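Local coordinates for possible adenyl cyclase-associated protein (Cryptosporidium parvum, PDB 2B0R) that probably binds and sequesters monomeric actin, as a cyclase-associated protein whose C-terminal region forms a right-handed parallel beta-helix, at residues Arg35-Asn40 / Arg78-Asn82; Val129-Leu134 / Asn150-Ser155. One frame throughout, in Å; residues are numbered along the deposited sequence.

Interaction 1 (Arg35-Asn40 / Arg78-Asn82); sequences RQVVTN and RCSQN
Arg35 O accepts a hydrogen bond from the side-chain amide of Gln81, whose NE2 lies 2.9 Å away, with an N-H...O angle of 167° and the acceptor close to the amide plane. The Arg35 guanidinium is committed elsewhere, NH1 forming a salt bridge with Asp119. Beyond it, Gln36 holds its amide nearly parallel to that of Gln81, the planes 16° apart, and its CA approaches Gln81 OE1. Val37 N donates the second hydrogen bond, to Gln81 OE1, 3.1 Å away, so one glutamine amide bridges an acceptor and a donor of the N-terminal segment, much as the peptide groups of a parallel strand would. With CG anti to the backbone N and a bend at chi2, the Gln81 chain brings its amide up to the segment. Cys79 marks a corner of the beta-helix, its phi positive (54°), and strand 74-81 ends just beyond. Val37 lays CG1 against this corner, 3.5 Å from Cys79 C and 3.8 Å from Cys79 CB, while strand 93-100 adjoins through Asn98 and Val100. Val38 turns its side chain away but brings its O to 3.7 Å from Cys79 SG. Thr39 finishes the contact loosely, CG2 lying 4.2 Å from Cys79 O.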
ATOM      1  N   ARG A  35     -16.949  -0.861   7.613  1.00 64.14           N
ATOM      2  CA  ARG A  35     -16.240   0.145   8.494  1.00 69.08           C
ATOM      3  C   ARG A  35     -16.958   1.504   8.572  1.00 69.80           C
ATOM      4  O   ARG A  35     -17.220   2.131   7.549  1.00 69.51           O
ATOM      5  CB  ARG A  35     -14.782   0.354   8.042  1.00 70.29           C
ATOM      6  CG  ARG A  35     -14.101   1.594   8.688  1.00 70.36           C
ATOM      7  CD  ARG A  35     -12.955   2.153   7.833  1.00 70.54           C
ATOM      8  NE  ARG A  35     -12.991   3.613   7.850  1.00 71.91           N
ATOM      9  CZ  ARG A  35     -12.229   4.413   7.104  1.00 70.89           C
ATOM     10  NH1 ARG A  35     -11.337   3.931   6.246  1.00 68.61           N
ATOM     11  NH2 ARG A  35     -12.366   5.709   7.228  1.00 69.96           N
ATOM     12  N   GLN A  36     -17.231   1.957   9.796  1.00 71.44           N
ATOM     13  CA  GLN A  36     -18.109   3.126  10.046  1.00 72.78           C
ATOM     14  C   GLN A  36     -17.342   4.438  10.296  1.00 72.39           C
ATOM     15  O   GLN A  36     -16.498   4.537  11.195  1.00 70.95           O
ATOM     16  CB  GLN A  36     -19.117   2.850  11.190  1.00 74.22           C
ATOM     17  CG  GLN A  36     -19.917   1.529  11.064  1.00 77.72           C
ATOM     18  CD  GLN A  36     -20.671   1.402   9.740  1.00 81.01           C
ATOM     19  OE1 GLN A  36     -21.704   2.054   9.523  1.00 82.65           O
ATOM     20  NE2 GLN A  36     -20.154   0.556   8.844  1.00 81.88           N
ATOM     21  N   VAL A  37     -17.653   5.446   9.493  1.00 71.06           N
ATOM     22  CA  VAL A  37     -16.876   6.670   9.506  1.00 70.92           C
ATOM     23  C   VAL A  37     -17.159   7.475  10.766  1.00 72.12           C
ATOM     24  O   VAL A  37     -18.327   7.647  11.157  1.00 71.60           O
ATOM     25  CB  VAL A  37     -17.099   7.487   8.201  1.00 71.03           C
ATOM     26  CG1 VAL A  37     -17.100   8.985   8.454  1.00 71.61           C
ATOM     27  CG2 VAL A  37     -16.038   7.128   7.205  1.00 71.59           C
ATOM     28  N   VAL A  38     -16.084   7.932  11.411  1.00 72.84           N
ATOM     29  CA  VAL A  38     -16.187   8.847  12.550  1.00 74.00           C
ATOM     30  C   VAL A  38     -16.495  10.259  12.009  1.00 73.84           C
ATOM     31  O   VAL A  38     -15.588  10.949  11.497  1.00 74.26           O
ATOM     32  CB  VAL A  38     -14.861   8.843  13.433  1.00 77.13           C
ATOM     33  CG1 VAL A  38     -14.815  10.030  14.414  1.00 76.97           C
ATOM     34  CG2 VAL A  38     -14.691   7.497  14.186  1.00 77.32           C
ATOM     35  N   THR A  39     -17.764  10.681  12.121  1.00 71.80           N
ATOM     36  CA  THR A  39     -18.207  12.012  11.640  1.00 71.86           C
ATOM     37  C   THR A  39     -17.652  13.133  12.488  1.00 73.00           C
ATOM     38  O   THR A  39     -16.931  12.884  13.474  1.00 75.72           O
ATOM     39  CB  THR A  39     -19.715  12.132  11.634  1.00 75.42           C
ATOM     40  OG1 THR A  39     -20.228  11.635  12.878  1.00 79.10           O
ATOM     41  CG2 THR A  39     -20.304  11.324  10.474  1.00 75.75           C
ATOM     42  N   ASN A  40     -17.990  14.369  12.128  1.00 72.75           N
ATOM     43  CA  ASN A  40     -17.364  15.544  12.762  1.00 74.34           C
ATOM     44  C   ASN A  40     -18.273  16.757  12.998  1.00 74.02           C
ATOM     45  O   ASN A  40     -17.818  17.788  13.524  1.00 74.33           O
ATOM     46  CB  ASN A  40     -16.133  15.988  11.952  1.00 79.86           C
ATOM     47  CG  ASN A  40     -14.825  15.579  12.602  1.00 82.95           C
ATOM     48  OD1 ASN A  40     -14.517  14.382  12.734  1.00 83.38           O
ATOM     49  ND2 ASN A  40     -14.036  16.576  13.005  1.00 83.78           N
ATOM     50  N   ARG A  78     -15.020  15.233   3.055  1.00 53.52           N
ATOM     51  CA  ARG A  78     -14.555  14.494   4.256  1.00 54.60           C
ATOM     52  C   ARG A  78     -15.675  13.776   4.988  1.00 57.09           C
ATOM     53  O   ARG A  78     -16.845  14.223   4.986  1.00 58.58           O
ATOM     54  CB  ARG A  78     -13.834  15.419   5.246  1.00 54.45           C
ATOM     55  CG  ARG A  78     -12.705  16.266   4.648  1.00 57.06           C
ATOM     56  CD  ARG A  78     -12.030  17.164   5.694  1.00 57.24           C
ATOM     57  N   CYS A  79     -15.308  12.651   5.608  1.00 59.00           N
ATOM     58  CA  CYS A  79     -16.165  11.918   6.550  1.00 59.21           C
ATOM     59  C   CYS A  79     -17.533  11.549   6.043  1.00 58.02           C
ATOM     60  O   CYS A  79     -18.531  11.856   6.658  1.00 62.46           O
ATOM     61  CB  CYS A  79     -16.303  12.700   7.840  1.00 62.18           C
ATOM     62  SG  CYS A  79     -14.735  12.961   8.529  1.00 72.34           S
ATOM     63  N   SER A  80     -17.597  10.857   4.939  1.00 55.45           N
ATOM     64  CA  SER A  80     -18.879  10.541   4.428  1.00 53.05           C
ATOM     65  C   SER A  80     -19.006   9.052   4.137  1.00 54.83           C
ATOM     66  O   SER A  80     -17.993   8.355   3.908  1.00 52.19           O
ATOM     67  CB  SER A  80     -19.119  11.402   3.194  1.00 57.44           C
ATOM     68  OG  SER A  80     -18.954  12.771   3.541  1.00 56.53           O
ATOM     69  N   GLN A  81     -20.260   8.576   4.143  1.00 55.97           N
ATOM     70  CA  GLN A  81     -20.582   7.164   3.985  1.00 55.19           C
ATOM     71  C   GLN A  81     -21.878   6.981   3.230  1.00 57.36           C
ATOM     72  O   GLN A  81     -22.767   7.780   3.343  1.00 60.03           O
ATOM     73  CB  GLN A  81     -20.679   6.515   5.347  1.00 57.38           C
ATOM     74  CG  GLN A  81     -20.868   5.009   5.308  1.00 59.75           C
ATOM     75  CD  GLN A  81     -19.961   4.303   6.274  1.00 60.50           C
ATOM     76  OE1 GLN A  81     -19.824   4.708   7.438  1.00 63.91           O
ATOM     77  NE2 GLN A  81     -19.314   3.245   5.798  1.00 61.16           N
ATOM     78  N   ASN A  82     -21.962   5.915   2.451  1.00 60.50           N
ATOM     79  CA  ASN A  82     -23.107   5.642   1.590  1.00 64.65           C
ATOM     80  C   ASN A  82     -23.858   6.860   1.064  1.00 65.46           C
ATOM     81  O   ASN A  82     -25.024   7.064   1.396  1.00 70.06           O
ATOM     82  CB  ASN A  82     -24.092   4.704   2.289  1.00 71.02           C
ATOM     83  CG  ASN A  82     -23.410   3.540   2.981  1.00 75.70           C
ATOM     84  OD1 ASN A  82     -22.265   3.173   2.660  1.00 78.04           O
ATOM     85  ND2 ASN A  82     -24.112   2.948   3.947  1.00 77.37           N
TER

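Interaction 2 (Val129-Leu134 / Asn150-Ser155); sequences VPTISL and NVEVYS
Parallel strand pairing joins Val129-Leu134 to Asn150-Ser155, the last two strands of a seven-stranded sheet within this chain. The axes of 131-134 and 152-155 approach to 4.4 Å and run 17° apart, and Thr131, Ile132, Ser133 and Leu134 lie abreast of Glu152, Val153, Tyr154 and Ser155. Four backbone hydrogen bonds alternate in direction: Glu152 N to Pro130 O, Ile132 N to Glu152 O, Tyr154 N to Ile132 O and Leu134 N to Tyr154 O, all with N-H...O angles of at least 162°. Glu152, Ile132 and Tyr154 each donate with N and accept with O, as alternate residues do in parallel pairing. Such pairing between successive coils builds the right-handed beta-helix of the CAP C-terminal domain, and the two side-chain faces differ accordingly. Inward, Ile132 and Leu134 meet Val151 and Val153: CG1 of Ile132 is 3.9 Å from Val151 CG2, and CG of Leu134 is 4.1 Å from Val153 CG1. Val153 CG1 lies opposite the backbone nitrogen about CA-CB, directed forward along the strand toward Leu134. Ile142 and Val140 of strand 140-143, with Leu163 of strand 161-166, continue this buried layer. Outward, the Tyr154 ring is folded back along its own strand (chi1 -66°), toward Glu152. Thr131 CG2 meets it obliquely, 4.0 Å from Tyr154 CE1, while Ile132 O lies at the ring edge. The phenol OH donates to Glu152 OE2 at 3.1 Å, reaching it from above the carboxylate plane and tethering the ring's far end. Val153, Tyr154 and Ser155 pair antiparallel with a strand of the second subunit, which carries the sheet across the dimer interface.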
ATOM      1  N   VAL A 129      -9.877  14.730 -16.225  1.00 52.19           N
ATOM      2  CA  VAL A 129      -9.132  14.655 -14.963  1.00 49.71           C
ATOM      3  C   VAL A 129      -7.701  14.250 -15.292  1.00 47.13           C
ATOM      4  O   VAL A 129      -7.451  13.107 -15.610  1.00 48.92           O
ATOM      5  CB  VAL A 129      -9.776  13.684 -13.932  1.00 48.29           C
ATOM      6  CG1 VAL A 129      -8.917  13.621 -12.686  1.00 49.32           C
ATOM      7  CG2 VAL A 129     -11.214  14.127 -13.549  1.00 45.53           C
ATOM      8  N   PRO A 130      -6.767  15.217 -15.298  1.00 46.48           N
ATOM      9  CA  PRO A 130      -5.369  14.893 -15.695  1.00 46.01           C
ATOM     10  C   PRO A 130      -4.692  13.822 -14.804  1.00 48.18           C
ATOM     11  O   PRO A 130      -4.092  12.856 -15.332  1.00 48.72           O
ATOM     12  CB  PRO A 130      -4.636  16.239 -15.588  1.00 41.19           C
ATOM     13  CG  PRO A 130      -5.732  17.290 -15.658  1.00 43.34           C
ATOM     14  CD  PRO A 130      -6.953  16.653 -15.006  1.00 42.80           C
ATOM     15  N   THR A 131      -4.871  13.964 -13.485  1.00 45.03           N
ATOM     16  CA  THR A 131      -4.134  13.223 -12.473  1.00 41.11           C
ATOM     17  C   THR A 131      -5.069  12.769 -11.367  1.00 39.62           C
ATOM     18  O   THR A 131      -5.880  13.569 -10.856  1.00 40.93           O
ATOM     19  CB  THR A 131      -3.066  14.201 -11.817  1.00 41.33           C
ATOM     20  OG1 THR A 131      -2.073  14.503 -12.780  1.00 41.81           O
ATOM     21  CG2 THR A 131      -2.401  13.623 -10.603  1.00 38.98           C
ATOM     22  N   ILE A 132      -4.943  11.516 -10.959  1.00 37.55           N
ATOM     23  CA  ILE A 132      -5.577  11.047  -9.718  1.00 39.55           C
ATOM     24  C   ILE A 132      -4.558  10.384  -8.794  1.00 41.83           C
ATOM     25  O   ILE A 132      -3.682   9.628  -9.230  1.00 37.70           O
ATOM     26  CB  ILE A 132      -6.703  10.010  -9.961  1.00 37.85           C
ATOM     27  CG1 ILE A 132      -7.814  10.592 -10.825  1.00 37.24           C
ATOM     28  CG2 ILE A 132      -7.272   9.467  -8.592  1.00 36.56           C
ATOM     29  CD1 ILE A 132      -8.840   9.518 -11.280  1.00 39.58           C
ATOM     30  N   SER A 133      -4.707  10.635  -7.504  1.00 44.94           N
ATOM     31  CA  SER A 133      -3.805  10.044  -6.550  1.00 45.50           C
ATOM     32  C   SER A 133      -4.561   9.279  -5.477  1.00 45.00           C
ATOM     33  O   SER A 133      -5.511   9.797  -4.862  1.00 46.68           O
ATOM     34  CB  SER A 133      -2.848  11.120  -5.985  1.00 42.19           C
ATOM     35  OG  SER A 133      -2.808  11.060  -4.589  1.00 48.93           O
ATOM     36  N   LEU A 134      -4.148   8.031  -5.283  1.00 45.40           N
ATOM     37  CA  LEU A 134      -4.769   7.144  -4.300  1.00 48.65           C
ATOM     38  C   LEU A 134      -3.762   6.724  -3.271  1.00 48.08           C
ATOM     39  O   LEU A 134      -2.733   6.136  -3.601  1.00 51.78           O
ATOM     40  CB  LEU A 134      -5.304   5.876  -4.963  1.00 47.12           C
ATOM     41  CG  LEU A 134      -6.208   5.952  -6.177  1.00 48.63           C
ATOM     42  CD1 LEU A 134      -6.622   4.556  -6.528  1.00 49.29           C
ATOM     43  CD2 LEU A 134      -7.424   6.803  -5.914  1.00 48.78           C
ATOM     44  N   ASN A 150      -6.616   9.221 -20.630  1.00 59.62           N
ATOM     45  CA  ASN A 150      -5.148   9.276 -20.455  1.00 60.42           C
ATOM     46  C   ASN A 150      -4.736   9.682 -19.053  1.00 59.85           C
ATOM     47  O   ASN A 150      -3.630  10.204 -18.853  1.00 61.81           O
ATOM     48  CB  ASN A 150      -4.488  10.261 -21.468  1.00 55.50           C
ATOM     49  CG  ASN A 150      -4.824   9.938 -22.909  1.00 54.90           C
ATOM     50  OD1 ASN A 150      -4.960   8.778 -23.294  1.00 50.64           O
ATOM     51  ND2 ASN A 150      -4.972  10.977 -23.716  1.00 57.77           N
ATOM     52  N   VAL A 151      -5.625   9.457 -18.094  1.00 54.91           N
ATOM     53  CA  VAL A 151      -5.435   9.934 -16.720  1.00 50.56           C
ATOM     54  C   VAL A 151      -4.282   9.194 -16.004  1.00 48.92           C
ATOM     55  O   VAL A 151      -4.112   8.005 -16.164  1.00 47.62           O
ATOM     56  CB  VAL A 151      -6.767   9.831 -15.917  1.00 43.54           C
ATOM     57  CG1 VAL A 151      -7.251   8.363 -15.855  1.00 37.64           C
ATOM     58  CG2 VAL A 151      -6.622  10.450 -14.554  1.00 35.04           C
ATOM     59  N   GLU A 152      -3.487   9.934 -15.250  1.00 48.91           N
ATOM     60  CA  GLU A 152      -2.369   9.372 -14.510  1.00 47.56           C
ATOM     61  C   GLU A 152      -2.814   9.094 -13.116  1.00 47.38           C
ATOM     62  O   GLU A 152      -3.310   9.988 -12.430  1.00 49.15           O
ATOM     63  CB  GLU A 152      -1.241  10.358 -14.477  1.00 46.76           C
ATOM     64  CG  GLU A 152      -0.668  10.660 -15.840  1.00 47.40           C
ATOM     65  CD  GLU A 152       0.532  11.582 -15.761  1.00 51.08           C
ATOM     66  OE1 GLU A 152       1.119  11.839 -16.830  1.00 54.06           O
ATOM     67  OE2 GLU A 152       0.876  12.061 -14.641  1.00 50.63           O
ATOM     68  N   VAL A 153      -2.695   7.844 -12.697  1.00 48.37           N
ATOM     69  CA  VAL A 153      -3.112   7.458 -11.341  1.00 48.10           C
ATOM     70  C   VAL A 153      -1.878   7.136 -10.506  1.00 46.98           C
ATOM     71  O   VAL A 153      -1.102   6.262 -10.853  1.00 49.67           O
ATOM     72  CB  VAL A 153      -4.108   6.254 -11.327  1.00 48.14           C
ATOM     73  CG1 VAL A 153      -4.782   6.149  -9.984  1.00 48.18           C
ATOM     74  CG2 VAL A 153      -5.157   6.390 -12.412  1.00 47.46           C
ATOM     75  N   TYR A 154      -1.682   7.893  -9.442  1.00 46.64           N
ATOM     76  CA  TYR A 154      -0.605   7.644  -8.490  1.00 46.13           C
ATOM     77  C   TYR A 154      -1.182   6.840  -7.336  1.00 46.46           C
ATOM     78  O   TYR A 154      -2.290   7.139  -6.856  1.00 49.04           O
ATOM     79  CB  TYR A 154       0.031   8.966  -8.020  1.00 44.93           C
ATOM     80  CG  TYR A 154       0.757   9.699  -9.132  1.00 45.18           C
ATOM     81  CD1 TYR A 154       0.050  10.492 -10.077  1.00 48.26           C
ATOM     82  CD2 TYR A 154       2.147   9.590  -9.269  1.00 46.19           C
ATOM     83  CE1 TYR A 154       0.732  11.173 -11.128  1.00 48.42           C
ATOM     84  CE2 TYR A 154       2.837  10.236 -10.318  1.00 47.83           C
ATOM     85  CZ  TYR A 154       2.127  11.032 -11.238  1.00 48.83           C
ATOM     86  OH  TYR A 154       2.825  11.654 -12.258  1.00 47.99           O
ATOM     87  N   SER A 155      -0.465   5.790  -6.928  1.00 44.26           N
ATOM     88  CA  SER A 155      -0.961   4.876  -5.909  1.00 43.75           C
ATOM     89  C   SER A 155       0.106   4.467  -4.934  1.00 45.49           C
ATOM     90  O   SER A 155       1.243   4.136  -5.330  1.00 48.66           O
ATOM     91  CB  SER A 155      -1.555   3.619  -6.547  1.00 42.74           C
ATOM     92  OG  SER A 155      -0.576   2.925  -7.282  1.00 45.80           O
TER

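Both contacts reach the same seven-stranded sheet, yet they lie about 24 Å apart between centres and about 12 Å between nearest atoms. The peripheral interaction 1, its centre about 16 Å from that of the chain, holds an N-terminal segment without regular structure against a corner by hydrogen bonds with one glutamine side-chain amide and one apolar contact. Interaction 2, its centre about 8 Å from that point, joins two regular strands by backbone hydrogen bonds, with a buried apolar layer inside; it buries 451 Å², both sides summed, against 305 Å². No other chain of the assembly touches interaction 1, whereas the second subunit reaches residues of interaction 2, whose strand 152-156 is outermost only within its own chain.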